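GNA33 (Neisseria gonorrhoeae FA 1090, PDB 2G6G) probably acts as a lytic transglycosylase that cleaves the MurNAc-GlcNAc linkage of peptidoglycan and leaves a 1,6-anhydro bond in the MurNAc residue. Local coordinates at residues G20-A25 against C82-Q87; S61-R66 against T88-F93; P139-P144 against P310-F315. One frame throughout, in Å; residues are numbered along the deposited sequence.

Contact 1 of 3, residues G20-A25 against C82-Q87; sequences GPDRPA and CAQAFQ
R23 lies against helix 79-85, its side chain running past Q84 in the opposite direction to reach A83. Its backbone N donates to Q84 OE1 at 2.9 Å, nearly straight at 175°. The N-H comes in from above the carbonyl plane of the amide, not on a lone pair. Further out, R23 CB lies 3.7 Å from the same Q84 OE1, and CG is only a little farther from it. The chain bends at chi2 (-69°), which turns the rest of the arginine toward the helix. NE then skirts the methyl of A83. At the tip the guanidinium lays one face over A83 CB, which sits off centre under the rim, 3.4 Å from R23 NH1. CZ and NH2 also lie against this methyl. NH1 forms a salt bridge with D80, three residues before A83 in the same helix.

The nitrogen of the same Q84 amide is also used. NE2 donates to D22 OD1 at 3.2 Å and meets the oxygen from above the carboxylate plane. The two planar groups stand almost perpendicular, 83° apart. The second carboxylate oxygen of D22 pairs with R101. Q87 adds two weak bonds from NE2, to P21 O at 3.3 Å and to Q84 OE1 at 3.0 Å. Q84 OE1 therefore accepts from both R23 N and Q87 NE2, which helps to fix the amide.

In this surface contact glutamine side chains tie an irregular segment to helix 79-85 and the residues that follow it. Segment 20-25 runs in the loop before strand 34-37. Helix 92-102 flanks it through R101 and Y102, and the disulfide C69-C82 joins helix 79-85 to helix 58-72.

Contact 2 of 3, residues S61-R66 against T88-F93; sequences SLQSFR and TPIHSF. Unlike the reference sequence in segment 88-93: I90 (reference Val). With SO4 (sulfate ion), chain E.
I90 packs against three residues of helix 58-72, and its CD1 does most of the touching. The apolar part comes first. I90 CD1 meets L62 CD1 at 3.7 Å, the two side chains crossing at a slant. Q63 crosses I90 at about a right angle, with Q63 CG 3.7 Å from I90 CD1 and its amide end beside I90 CG2; Q63 NE2 bonds to D14 O. L62 CD1 also reaches T88 CG2 at 3.7 Å. The T88 methyl is turned to this side because it stands anti to the backbone N, while OG1 bonds to Q84 O. I90 replaces the valine of the reference sequence.

R66 combines apolar and polar contact. Its side chain runs extended from CG to NE (chi2 and chi3 both 176°), bringing the guanidinium over I90. One face rests on I90 CD1, which lies toward the rim, 3.6 Å from R66 NE. At the edge, R66 NH2 donates to T88 O at 2.7 Å, a weak bond because it is bent to 128°. NH2 also bonds to S16 O, so this nitrogen serves two backbone oxygens.

The third kind involves an anion. A sulfate, probably from the crystallisation liquor, sits by the start of helix 92-102. H91, at the N-cap position, donates from ND1 to sulfate O4 at 3.1 Å, and S92 N donates to sulfate O2 at 3.0 Å.

I90 centres an inverse gamma turn in the link between helix 79-85 and helix 92-102. L62 is packed by A85 of the first helix and A95 of the second. On helix 58-72, S61, S64 and F65 touch M371 of strand 365-374.

Contact 3 of 3, residues P139-P144 against P310-F315; sequences PIYGIP and PSYIFF
F314 and P144 form the tight part of this contact. P144 CD lies over the centre of the F314 ring, 3.7 Å from the centroid, as a CH-pi contact. Chi1 of -58° places the F314 ring beside P144, and chi2 of 105° sets the turn of its face. I143 CG1 packs on F314 CB at 4.0 Å, and Y141 CB meets the ring edge. Beside them F315 N donates to Y141 O at 3.1 Å, in the carbonyl plane. G142 CA returns a CA-H...O contact to F315 O at 3.3 Å.

Toward P139 and Y312 the fit is looser, and water fills in. Y312 OH lies at the edge of the Y141 ring, 3.6 Å from Y141 CD1. Water 1 joins Y312 OH to P139 O, donating to the latter. Water 2 donates to both Y141 O and I313 O, so Y141 O serves this water as well as F315 N.

Both segments lie within the MltA specific insert domain. The strands 138-141 and 313-317 meet nearly at right angles, 86° between their short segments. Strand 138-141 pairs with strand 227-231, and strand 313-317 with strand 255-263. I216 of helix 213-217 touches Y141, Y312 and F314.

Contacts 1 and 2 are neighbours, with centres 12 Å apart, and they touch: F65 packs on A85, and R66 on F86. Along the chain their segments alternate, 20-25, 61-66, 82-87 and 88-93, so the two contacts cross along the chain. Contact 1 ties segment 20-25 to helix 79-85; contact 2 ties helix 58-72 to the link leading into helix 92-102. Contact 3 comes later in the chain and lies on the opposite side of its centre. Its centre is 42 Å from that of contact 1 and 37 Å from that of contact 2. Within the insert domain it joins segments 166 residues apart at their closest ends. The contacts thus lie in two separate regions of the protein.

Contact 1 of 3, residues G20-A25 against C82-Q87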
ATOM      1  N   GLY A  20      25.136  10.008  22.667  1.00 35.76           N
ATOM      2  CA  GLY A  20      25.480   8.740  23.322  1.00 33.46           C
ATOM      3  C   GLY A  20      26.431   7.831  22.549  1.00 31.56           C
ATOM      4  O   GLY A  20      26.747   8.100  21.389  1.00 31.38           O
ATOM      5  N   PRO A  21      26.923   6.762  23.208  1.00 29.95           N
ATOM      6  CA  PRO A  21      27.820   5.796  22.564  1.00 28.09           C
ATOM      7  C   PRO A  21      27.205   5.063  21.361  1.00 26.45           C
ATOM      8  O   PRO A  21      26.098   4.529  21.457  1.00 25.67           O
ATOM      9  CB  PRO A  21      28.147   4.804  23.692  1.00 28.33           C
ATOM     10  CG  PRO A  21      27.072   5.008  24.737  1.00 28.91           C
ATOM     11  CD  PRO A  21      26.685   6.444  24.633  1.00 29.79           C
ATOM     12  N   ASP A  22      27.939   5.078  20.247  1.00 24.46           N
ATOM     13  CA  ASP A  22      27.708   4.235  19.081  1.00 22.74           C
ATOM     14  C   ASP A  22      27.273   2.824  19.461  1.00 21.33           C
ATOM     15  O   ASP A  22      27.903   2.186  20.302  1.00 21.37           O
ATOM     16  CB  ASP A  22      29.006   4.121  18.272  1.00 23.13           C
ATOM     17  CG  ASP A  22      29.157   5.213  17.217  1.00 23.80           C
ATOM     18  OD1 ASP A  22      28.255   6.069  17.076  1.00 25.09           O
ATOM     19  OD2 ASP A  22      30.194   5.198  16.513  1.00 24.84           O
ATOM     20  N   ARG A  23      26.199   2.337  18.844  1.00 19.27           N
ATOM     21  CA  ARG A  23      25.776   0.946  19.028  1.00 17.15           C
ATOM     22  C   ARG A  23      26.784  -0.013  18.398  1.00 15.32           C
ATOM     23  O   ARG A  23      27.453   0.335  17.425  1.00 13.88           O
ATOM     24  CB  ARG A  23      24.356   0.707  18.467  1.00 17.08           C
ATOM     25  CG  ARG A  23      23.219   1.261  19.348  1.00 19.76           C
ATOM     26  CD  ARG A  23      23.082   0.485  20.673  1.00 22.51           C
ATOM     27  NE  ARG A  23      22.187   1.143  21.621  1.00 26.49           N
ATOM     28  CZ  ARG A  23      20.890   0.853  21.788  1.00 27.44           C
ATOM     29  NH1 ARG A  23      20.291  -0.092  21.061  1.00 26.80           N
ATOM     30  NH2 ARG A  23      20.182   1.532  22.684  1.00 27.46           N
ATOM     31  N   PRO A  24      26.900  -1.228  18.963  1.00 14.35           N
ATOM     32  CA  PRO A  24      27.702  -2.287  18.336  1.00 13.67           C
ATOM     33  C   PRO A  24      27.315  -2.479  16.857  1.00 12.95           C
ATOM     34  O   PRO A  24      26.128  -2.466  16.520  1.00 13.61           O
ATOM     35  CB  PRO A  24      27.369  -3.524  19.182  1.00 13.57           C
ATOM     36  CG  PRO A  24      26.930  -2.971  20.524  1.00 14.14           C
ATOM     37  CD  PRO A  24      26.282  -1.656  20.237  1.00 14.22           C
ATOM     38  N   ALA A  25      28.311  -2.613  15.984  1.00 11.85           N
ATOM     39  CA  ALA A  25      28.084  -2.639  14.544  1.00 11.30           C
ATOM     40  C   ALA A  25      27.890  -4.071  14.061  1.00 10.95           C
ATOM     41  O   ALA A  25      27.228  -4.311  13.047  1.00  9.93           O
ATOM     42  CB  ALA A  25      29.245  -1.988  13.815  1.00 11.51           C
ATOM     43  N   CYS A  82      18.199   0.626  14.597  1.00 10.30           N
ATOM     44  CA  CYS A  82      17.143   1.591  14.822  1.00 11.18           C
ATOM     45  C   CYS A  82      17.516   2.638  15.904  1.00 10.96           C
ATOM     46  O   CYS A  82      17.204   3.827  15.730  1.00 10.90           O
ATOM     47  CB  CYS A  82      15.795   0.901  15.058  1.00 11.19           C
ATOM     48  SG  CYS A  82      14.998   0.541  13.467  0.80 13.94           S
ATOM     49  N   ALA A  83      18.213   2.225  16.969  1.00 10.10           N
ATOM     50  CA  ALA A  83      18.706   3.204  17.962  1.00 10.22           C
ATOM     51  C   ALA A  83      19.829   4.051  17.350  1.00  9.86           C
ATOM     52  O   ALA A  83      19.836   5.264  17.495  1.00  9.05           O
ATOM     53  CB  ALA A  83      19.182   2.531  19.263  1.00 10.16           C
ATOM     54  N   GLN A  84      20.740   3.403  16.628  1.00  9.32           N
ATOM     55  CA  GLN A  84      21.805   4.105  15.943  1.00  9.65           C
ATOM     56  C   GLN A  84      21.318   5.124  14.911  1.00  9.85           C
ATOM     57  O   GLN A  84      21.928   6.182  14.772  1.00 10.09           O
ATOM     58  CB  GLN A  84      22.778   3.106  15.313  1.00 10.47           C
ATOM     59  CG  GLN A  84      24.050   3.722  14.773  1.00 11.49           C
ATOM     60  CD  GLN A  84      24.864   4.430  15.833  1.00 13.64           C
ATOM     61  OE1 GLN A  84      24.817   4.091  17.024  1.00 16.81           O
ATOM     62  NE2 GLN A  84      25.616   5.432  15.409  1.00 15.13           N
ATOM     63  N   ALA A  85      20.226   4.817  14.203  1.00 10.44           N
ATOM     64  CA  ALA A  85      19.621   5.751  13.241  1.00 10.82           C
ATOM     65  C   ALA A  85      19.335   7.102  13.909  1.00 11.81           C
ATOM     66  O   ALA A  85      19.527   8.164  13.315  1.00 12.25           O
ATOM     67  CB  ALA A  85      18.340   5.176  12.698  1.00 10.71           C
ATOM     68  N   PHE A  86      18.863   7.066  15.146  1.00 12.34           N
ATOM     69  CA  PHE A  86      18.538   8.310  15.842  1.00 13.69           C
ATOM     70  C   PHE A  86      19.737   8.994  16.499  1.00 13.69           C
ATOM     71  O   PHE A  86      19.621  10.116  16.996  1.00 15.08           O
ATOM     72  CB  PHE A  86      17.371   8.099  16.801  1.00 14.08           C
ATOM     73  CG  PHE A  86      16.043   7.947  16.096  1.00 14.52           C
ATOM     74  CD1 PHE A  86      15.582   6.697  15.720  1.00 16.08           C
ATOM     75  CD2 PHE A  86      15.263   9.067  15.803  1.00 16.41           C
ATOM     76  CE1 PHE A  86      14.357   6.547  15.029  1.00 16.63           C
ATOM     77  CE2 PHE A  86      14.028   8.933  15.128  1.00 17.64           C
ATOM     78  CZ  PHE A  86      13.579   7.675  14.746  1.00 16.19           C
ATOM     79  N   GLN A  87      20.894   8.344  16.471  1.00 13.81           N
ATOM     80  CA  GLN A  87      22.136   8.973  16.957  1.00 14.40           C
ATOM     81  C   GLN A  87      23.024   9.474  15.802  1.00 13.42           C
ATOM     82  O   GLN A  87      24.152   9.915  16.026  1.00 13.04           O
ATOM     83  CB  GLN A  87      22.915   8.004  17.863  1.00 14.25           C
ATOM     84  CG  GLN A  87      22.079   7.395  19.006  1.00 15.82           C
ATOM     85  CD  GLN A  87      22.897   6.519  19.948  1.00 16.96           C
ATOM     86  OE1 GLN A  87      22.788   6.643  21.168  1.00 23.73           O
ATOM     87  NE2 GLN A  87      23.727   5.643  19.392  1.00 20.30           N
TER

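Contact 2 of 3, residues S61-R66 against T88-F93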
ATOM      1  N   SER A  61      17.400   9.274   2.831  1.00  9.64           N
ATOM      2  CA  SER A  61      17.242   7.836   3.086  1.00  9.71           C
ATOM      3  C   SER A  61      17.214   7.522   4.587  1.00  9.15           C
ATOM      4  O   SER A  61      16.462   6.646   5.037  1.00  8.23           O
ATOM      5  CB  SER A  61      18.367   7.047   2.394  1.00  9.48           C
ATOM      6  OG  SER A  61      18.306   7.257   0.993  1.00 11.26           O
ATOM      7  N   LEU A  62      18.039   8.247   5.342  1.00  8.65           N
ATOM      8  CA  LEU A  62      18.085   8.111   6.800  1.00 10.03           C
ATOM      9  C   LEU A  62      16.816   8.618   7.502  1.00  9.53           C
ATOM     10  O   LEU A  62      16.354   8.011   8.468  1.00 10.31           O
ATOM     11  CB  LEU A  62      19.309   8.837   7.361  1.00  9.04           C
ATOM     12  CG  LEU A  62      20.001   8.400   8.661  1.00 12.40           C
ATOM     13  CD1 LEU A  62      20.688   9.616   9.305  1.00  5.41           C
ATOM     14  CD2 LEU A  62      19.164   7.648   9.700  1.00 11.76           C
ATOM     15  N   GLN A  63      16.276   9.745   7.048  1.00  9.85           N
ATOM     16  CA  GLN A  63      14.988  10.219   7.534  1.00 10.30           C
ATOM     17  C   GLN A  63      13.923   9.184   7.233  1.00 10.76           C
ATOM     18  O   GLN A  63      13.090   8.903   8.068  1.00 10.37           O
ATOM     19  CB  GLN A  63      14.611  11.558   6.898  1.00 10.22           C
ATOM     20  CG  GLN A  63      15.560  12.715   7.254  1.00 10.37           C
ATOM     21  CD  GLN A  63      15.180  13.997   6.541  1.00 11.59           C
ATOM     22  OE1 GLN A  63      15.050  14.030   5.312  1.00 14.93           O
ATOM     23  NE2 GLN A  63      14.977  15.063   7.313  1.00 13.37           N
ATOM     24  N   SER A  64      13.982   8.588   6.044  1.00 11.41           N
ATOM     25  CA  SER A  64      13.072   7.506   5.704  1.00 12.57           C
ATOM     26  C   SER A  64      13.221   6.292   6.653  1.00 13.07           C
ATOM     27  O   SER A  64      12.226   5.806   7.218  1.00 14.07           O
ATOM     28  CB  SER A  64      13.231   7.119   4.241  1.00 11.99           C
ATOM     29  OG  SER A  64      12.142   6.309   3.857  1.00 14.05           O
ATOM     30  N   PHE A  65      14.454   5.839   6.877  1.00 12.53           N
ATOM     31  CA  PHE A  65      14.706   4.743   7.829  1.00 11.94           C
ATOM     32  C   PHE A  65      14.168   5.040   9.240  1.00 11.90           C
ATOM     33  O   PHE A  65      13.626   4.155   9.902  1.00 11.28           O
ATOM     34  CB  PHE A  65      16.204   4.403   7.923  1.00 11.48           C
ATOM     35  CG  PHE A  65      16.475   3.140   8.691  1.00 12.10           C
ATOM     36  CD1 PHE A  65      16.086   1.894   8.167  1.00 10.73           C
ATOM     37  CD2 PHE A  65      17.038   3.182   9.950  1.00 11.04           C
ATOM     38  CE1 PHE A  65      16.306   0.721   8.876  1.00 10.41           C
ATOM     39  CE2 PHE A  65      17.272   2.010  10.679  1.00 12.72           C
ATOM     40  CZ  PHE A  65      16.911   0.768  10.138  1.00 11.11           C
ATOM     41  N   ARG A  66      14.347   6.281   9.692  1.00 11.83           N
ATOM     42  CA  ARG A  66      13.906   6.704  11.027  1.00 12.24           C
ATOM     43  C   ARG A  66      12.380   6.564  11.232  1.00 12.83           C
ATOM     44  O   ARG A  66      11.940   6.209  12.340  1.00 13.65           O
ATOM     45  CB  ARG A  66      14.344   8.151  11.337  1.00 11.12           C
ATOM     46  CG  ARG A  66      15.784   8.360  11.759  1.00  9.80           C
ATOM     47  CD  ARG A  66      16.015   9.868  11.909  1.00 11.27           C
ATOM     48  NE  ARG A  66      17.352  10.213  12.404  1.00  8.51           N
ATOM     49  CZ  ARG A  66      17.648  11.267  13.176  1.00  8.43           C
ATOM     50  NH1 ARG A  66      16.713  12.136  13.571  1.00  4.53           N
ATOM     51  NH2 ARG A  66      18.913  11.463  13.556  1.00  5.61           N
ATOM     52  N   THR A  88      22.509   9.395  14.571  1.00 12.73           N
ATOM     53  CA  THR A  88      23.244   9.787  13.360  1.00 12.28           C
ATOM     54  C   THR A  88      22.695  11.123  12.858  1.00 11.28           C
ATOM     55  O   THR A  88      21.493  11.234  12.662  1.00 11.82           O
ATOM     56  CB  THR A  88      23.051   8.736  12.249  1.00 12.97           C
ATOM     57  OG1 THR A  88      23.373   7.439  12.769  1.00 15.40           O
ATOM     58  CG2 THR A  88      23.923   9.040  11.011  1.00 12.41           C
ATOM     59  N   PRO A  89      23.570  12.138  12.653  1.00 10.27           N
ATOM     60  CA  PRO A  89      23.149  13.432  12.091  1.00  9.32           C
ATOM     61  C   PRO A  89      22.510  13.324  10.701  1.00  9.12           C
ATOM     62  O   PRO A  89      22.882  12.432   9.903  1.00  7.50           O
ATOM     63  CB  PRO A  89      24.467  14.221  12.017  1.00 10.80           C
ATOM     64  CG  PRO A  89      25.347  13.592  13.066  1.00  9.83           C
ATOM     65  CD  PRO A  89      25.011  12.131  12.984  1.00  9.74           C
ATOM     66  N   ILE A  90      21.535  14.200  10.426  1.00  8.29           N
ATOM     67  CA  ILE A  90      20.833  14.197   9.140  1.00  8.20           C
ATOM     68  C   ILE A  90      21.715  14.940   8.119  1.00  8.38           C
ATOM     69  O   ILE A  90      21.445  16.077   7.689  1.00  8.95           O
ATOM     70  CB  ILE A  90      19.358  14.753   9.227  1.00  8.36           C
ATOM     71  CG1 ILE A  90      18.490  13.925  10.195  1.00  7.05           C
ATOM     72  CG2 ILE A  90      18.689  14.739   7.840  1.00  8.11           C
ATOM     73  CD1 ILE A  90      18.310  12.395   9.761  1.00  4.07           C
ATOM     74  N   HIS A  91      22.823  14.300   7.788  1.00  7.44           N
ATOM     75  CA  HIS A  91      23.756  14.844   6.829  1.00  6.36           C
ATOM     76  C   HIS A  91      24.244  13.671   6.054  1.00  6.09           C
ATOM     77  O   HIS A  91      24.326  12.572   6.595  1.00  5.67           O
ATOM     78  CB  HIS A  91      24.912  15.560   7.519  1.00  5.83           C
ATOM     79  CG  HIS A  91      24.506  16.838   8.164  1.00  4.12           C
ATOM     80  ND1 HIS A  91      24.133  17.948   7.439  1.00  3.60           N
ATOM     81  CD2 HIS A  91      24.374  17.174   9.466  1.00  3.75           C
ATOM     82  CE1 HIS A  91      23.800  18.920   8.270  1.00  3.46           C
ATOM     83  NE2 HIS A  91      23.944  18.479   9.505  1.00  3.11           N
ATOM     84  N   SER A  92      24.575  13.902   4.792  1.00  6.58           N
ATOM     85  CA  SER A  92      24.774  12.785   3.884  1.00  7.18           C
ATOM     86  C   SER A  92      26.038  11.972   4.178  1.00  6.41           C
ATOM     87  O   SER A  92      26.003  10.750   4.112  1.00  6.40           O
ATOM     88  CB  SER A  92      24.638  13.221   2.425  1.00  8.33           C
ATOM     89  OG  SER A  92      23.250  13.240   2.074  1.00  8.91           O
ATOM     90  N   PHE A  93      27.111  12.629   4.604  1.00  6.42           N
ATOM     91  CA  PHE A  93      28.302  11.880   4.994  1.00  5.45           C
ATOM     92  C   PHE A  93      28.022  10.936   6.176  1.00  5.05           C
ATOM     93  O   PHE A  93      28.314   9.742   6.093  1.00  4.29           O
ATOM     94  CB  PHE A  93      29.479  12.799   5.277  1.00  5.73           C
ATOM     95  CG  PHE A  93      30.771  12.064   5.467  1.00  6.59           C
ATOM     96  CD1 PHE A  93      31.564  11.727   4.368  1.00  7.06           C
ATOM     97  CD2 PHE A  93      31.176  11.659   6.736  1.00  5.92           C
ATOM     98  CE1 PHE A  93      32.764  11.036   4.540  1.00  5.32           C
ATOM     99  CE2 PHE A  93      32.352  10.951   6.908  1.00  4.75           C
ATOM    100  CZ  PHE A  93      33.148  10.641   5.803  1.00  4.94           C
TER
HETATM  101  S   SO4 E 504      24.471  17.682   3.556  1.00 24.88           S
HETATM  102  O1  SO4 E 504      25.843  17.218   3.703  1.00 26.66           O
HETATM  103  O2  SO4 E 504      23.566  16.614   3.956  1.00 27.06           O
HETATM  104  O3  SO4 E 504      24.274  18.063   2.171  1.00 24.03           O
HETATM  105  O4  SO4 E 504      24.217  18.818   4.444  1.00 27.04           O

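Contact 3 of 3, residues P139-P144 against P310-F315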
ATOM      1  N   PRO A 139     -19.775  11.789   0.540  1.00 19.14           N
ATOM      2  CA  PRO A 139     -19.202  11.262   1.778  1.00 18.37           C
ATOM      3  C   PRO A 139     -18.101  10.222   1.607  1.00 18.24           C
ATOM      4  O   PRO A 139     -18.144   9.371   0.701  1.00 18.18           O
ATOM      5  CB  PRO A 139     -20.416  10.657   2.503  1.00 18.02           C
ATOM      6  CG  PRO A 139     -21.402  10.421   1.465  1.00 18.16           C
ATOM      7  CD  PRO A 139     -21.202  11.416   0.394  1.00 18.68           C
ATOM      8  N   ILE A 140     -17.110  10.303   2.489  1.00 17.47           N
ATOM      9  CA  ILE A 140     -16.103   9.277   2.589  1.00 17.40           C
ATOM     10  C   ILE A 140     -16.433   8.483   3.844  1.00 16.86           C
ATOM     11  O   ILE A 140     -16.472   9.059   4.944  1.00 16.49           O
ATOM     12  CB  ILE A 140     -14.684   9.881   2.678  1.00 17.54           C
ATOM     13  CG1 ILE A 140     -14.479  10.887   1.531  1.00 18.39           C
ATOM     14  CG2 ILE A 140     -13.651   8.765   2.662  1.00 17.65           C
ATOM     15  CD1 ILE A 140     -13.097  11.534   1.464  1.00 17.89           C
ATOM     16  N   TYR A 141     -16.670   7.175   3.681  1.00 16.12           N
ATOM     17  CA  TYR A 141     -17.206   6.349   4.776  1.00 15.02           C
ATOM     18  C   TYR A 141     -16.141   5.582   5.544  1.00 14.41           C
ATOM     19  O   TYR A 141     -15.220   5.016   4.954  1.00 13.70           O
ATOM     20  CB  TYR A 141     -18.229   5.346   4.253  1.00 14.61           C
ATOM     21  CG  TYR A 141     -19.530   5.929   3.795  1.00 14.73           C
ATOM     22  CD1 TYR A 141     -19.894   5.906   2.449  1.00 12.94           C
ATOM     23  CD2 TYR A 141     -20.424   6.475   4.709  1.00 16.04           C
ATOM     24  CE1 TYR A 141     -21.122   6.420   2.028  1.00 13.46           C
ATOM     25  CE2 TYR A 141     -21.634   7.002   4.301  1.00 16.40           C
ATOM     26  CZ  TYR A 141     -21.973   6.978   2.955  1.00 15.04           C
ATOM     27  OH  TYR A 141     -23.187   7.484   2.580  1.00 15.91           O
ATOM     28  N   GLY A 142     -16.279   5.579   6.868  1.00 14.40           N
ATOM     29  CA  GLY A 142     -15.544   4.660   7.720  1.00 15.02           C
ATOM     30  C   GLY A 142     -16.263   3.310   7.713  1.00 15.97           C
ATOM     31  O   GLY A 142     -17.266   3.104   7.020  1.00 16.18           O
ATOM     32  N   ILE A 143     -15.755   2.377   8.501  1.00 16.51           N
ATOM     33  CA  ILE A 143     -16.354   1.056   8.561  1.00 15.64           C
ATOM     34  C   ILE A 143     -17.796   1.167   9.096  1.00 15.11           C
ATOM     35  O   ILE A 143     -18.026   1.755  10.155  1.00 14.64           O
ATOM     36  CB  ILE A 143     -15.448   0.069   9.348  1.00 16.70           C
ATOM     37  CG1 ILE A 143     -14.237  -0.300   8.455  1.00 16.40           C
ATOM     38  CG2 ILE A 143     -16.251  -1.189   9.803  1.00 15.70           C
ATOM     39  CD1 ILE A 143     -13.182  -1.136   9.122  1.00 18.98           C
ATOM     40  N   PRO A 144     -18.779   0.651   8.321  1.00 14.53           N
ATOM     41  CA  PRO A 144     -20.168   0.732   8.784  1.00 14.17           C
ATOM     42  C   PRO A 144     -20.438   0.058  10.117  1.00 14.47           C
ATOM     43  O   PRO A 144     -19.692  -0.832  10.523  1.00 14.81           O
ATOM     44  CB  PRO A 144     -20.976   0.112   7.622  1.00 14.14           C
ATOM     45  CG  PRO A 144     -20.052   0.298   6.388  1.00 13.90           C
ATOM     46  CD  PRO A 144     -18.678   0.027   6.983  1.00 12.97           C
ATOM     47  N   PRO A 310     -18.338  -2.994  -8.347  1.00 18.36           N
ATOM     48  CA  PRO A 310     -19.033  -3.283  -7.087  1.00 17.79           C
ATOM     49  C   PRO A 310     -18.155  -3.159  -5.833  1.00 17.53           C
ATOM     50  O   PRO A 310     -18.665  -2.887  -4.736  1.00 16.85           O
ATOM     51  CB  PRO A 310     -19.536  -4.726  -7.264  1.00 17.57           C
ATOM     52  CG  PRO A 310     -18.686  -5.345  -8.325  1.00 17.79           C
ATOM     53  CD  PRO A 310     -18.007  -4.218  -9.107  1.00 18.46           C
ATOM     54  N   SER A 311     -16.857  -3.389  -6.002  1.00 17.12           N
ATOM     55  CA  SER A 311     -15.861  -3.176  -4.955  1.00 17.07           C
ATOM     56  C   SER A 311     -15.989  -1.778  -4.340  1.00 17.11           C
ATOM     57  O   SER A 311     -16.245  -0.794  -5.039  1.00 17.23           O
ATOM     58  CB  SER A 311     -14.459  -3.331  -5.560  1.00 17.63           C
ATOM     59  OG  SER A 311     -13.447  -2.930  -4.651  1.00 19.65           O
ATOM     60  N   TYR A 312     -15.781  -1.687  -3.034  1.00 16.75           N
ATOM     61  CA  TYR A 312     -15.930  -0.432  -2.321  1.00 16.85           C
ATOM     62  C   TYR A 312     -15.008  -0.470  -1.149  1.00 16.98           C
ATOM     63  O   TYR A 312     -14.972  -1.462  -0.430  1.00 17.71           O
ATOM     64  CB  TYR A 312     -17.347  -0.252  -1.790  1.00 16.40           C
ATOM     65  CG  TYR A 312     -17.678   1.179  -1.499  1.00 16.71           C
ATOM     66  CD1 TYR A 312     -18.062   2.030  -2.527  1.00 15.50           C
ATOM     67  CD2 TYR A 312     -17.606   1.695  -0.192  1.00 16.86           C
ATOM     68  CE1 TYR A 312     -18.377   3.358  -2.291  1.00 16.48           C
ATOM     69  CE2 TYR A 312     -17.924   3.038   0.059  1.00 17.56           C
ATOM     70  CZ  TYR A 312     -18.302   3.861  -1.010  1.00 17.11           C
ATOM     71  OH  TYR A 312     -18.631   5.182  -0.813  1.00 17.48           O
ATOM     72  N   ILE A 313     -14.280   0.626  -0.958  1.00 16.91           N
ATOM     73  CA  ILE A 313     -13.286   0.743   0.097  1.00 15.87           C
ATOM     74  C   ILE A 313     -13.838   1.574   1.255  1.00 15.56           C
ATOM     75  O   ILE A 313     -14.453   2.631   1.055  1.00 15.37           O
ATOM     76  CB  ILE A 313     -11.970   1.347  -0.433  1.00 15.59           C
ATOM     77  CG1 ILE A 313     -11.475   0.596  -1.679  1.00 15.83           C
ATOM     78  CG2 ILE A 313     -10.860   1.337   0.624  1.00 16.64           C
ATOM     79  CD1 ILE A 313     -11.160  -0.856  -1.442  1.00 17.29           C
ATOM     80  N   PHE A 314     -13.612   1.068   2.462  1.00 14.30           N
ATOM     81  CA  PHE A 314     -13.845   1.825   3.676  1.00 15.00           C
ATOM     82  C   PHE A 314     -12.520   2.295   4.267  1.00 14.76           C
ATOM     83  O   PHE A 314     -11.492   1.620   4.152  1.00 14.76           O
ATOM     84  CB  PHE A 314     -14.649   0.997   4.682  1.00 13.81           C
ATOM     85  CG  PHE A 314     -15.955   0.538   4.137  1.00 15.10           C
ATOM     86  CD1 PHE A 314     -16.137  -0.783   3.758  1.00 16.54           C
ATOM     87  CD2 PHE A 314     -16.993   1.434   3.944  1.00 14.46           C
ATOM     88  CE1 PHE A 314     -17.344  -1.202   3.205  1.00 17.66           C
ATOM     89  CE2 PHE A 314     -18.203   1.014   3.398  1.00 14.56           C
ATOM     90  CZ  PHE A 314     -18.377  -0.300   3.029  1.00 14.89           C
ATOM     91  N   PHE A 315     -12.556   3.460   4.896  1.00 15.31           N
ATOM     92  CA  PHE A 315     -11.350   4.138   5.313  1.00 16.24           C
ATOM     93  C   PHE A 315     -11.334   4.444   6.800  1.00 16.63           C
ATOM     94  O   PHE A 315     -12.311   4.243   7.481  1.00 16.54           O
ATOM     95  CB  PHE A 315     -11.236   5.449   4.553  1.00 16.46           C
ATOM     96  CG  PHE A 315     -11.095   5.280   3.088  1.00 16.75           C
ATOM     97  CD1 PHE A 315     -12.223   5.313   2.244  1.00 16.12           C
ATOM     98  CD2 PHE A 315      -9.842   5.109   2.531  1.00 17.69           C
ATOM     99  CE1 PHE A 315     -12.084   5.160   0.892  1.00 15.54           C
ATOM    100  CE2 PHE A 315      -9.703   4.943   1.157  1.00 18.91           C
ATOM    101  CZ  PHE A 315     -10.813   4.965   0.339  1.00 16.01           C
TER
HETATM  102  O   HOH W   1     -16.677   6.749   0.222  1.00 13.86           O
HETATM  103  O   HOH W   2     -15.586   4.785   2.007  1.00  7.28           O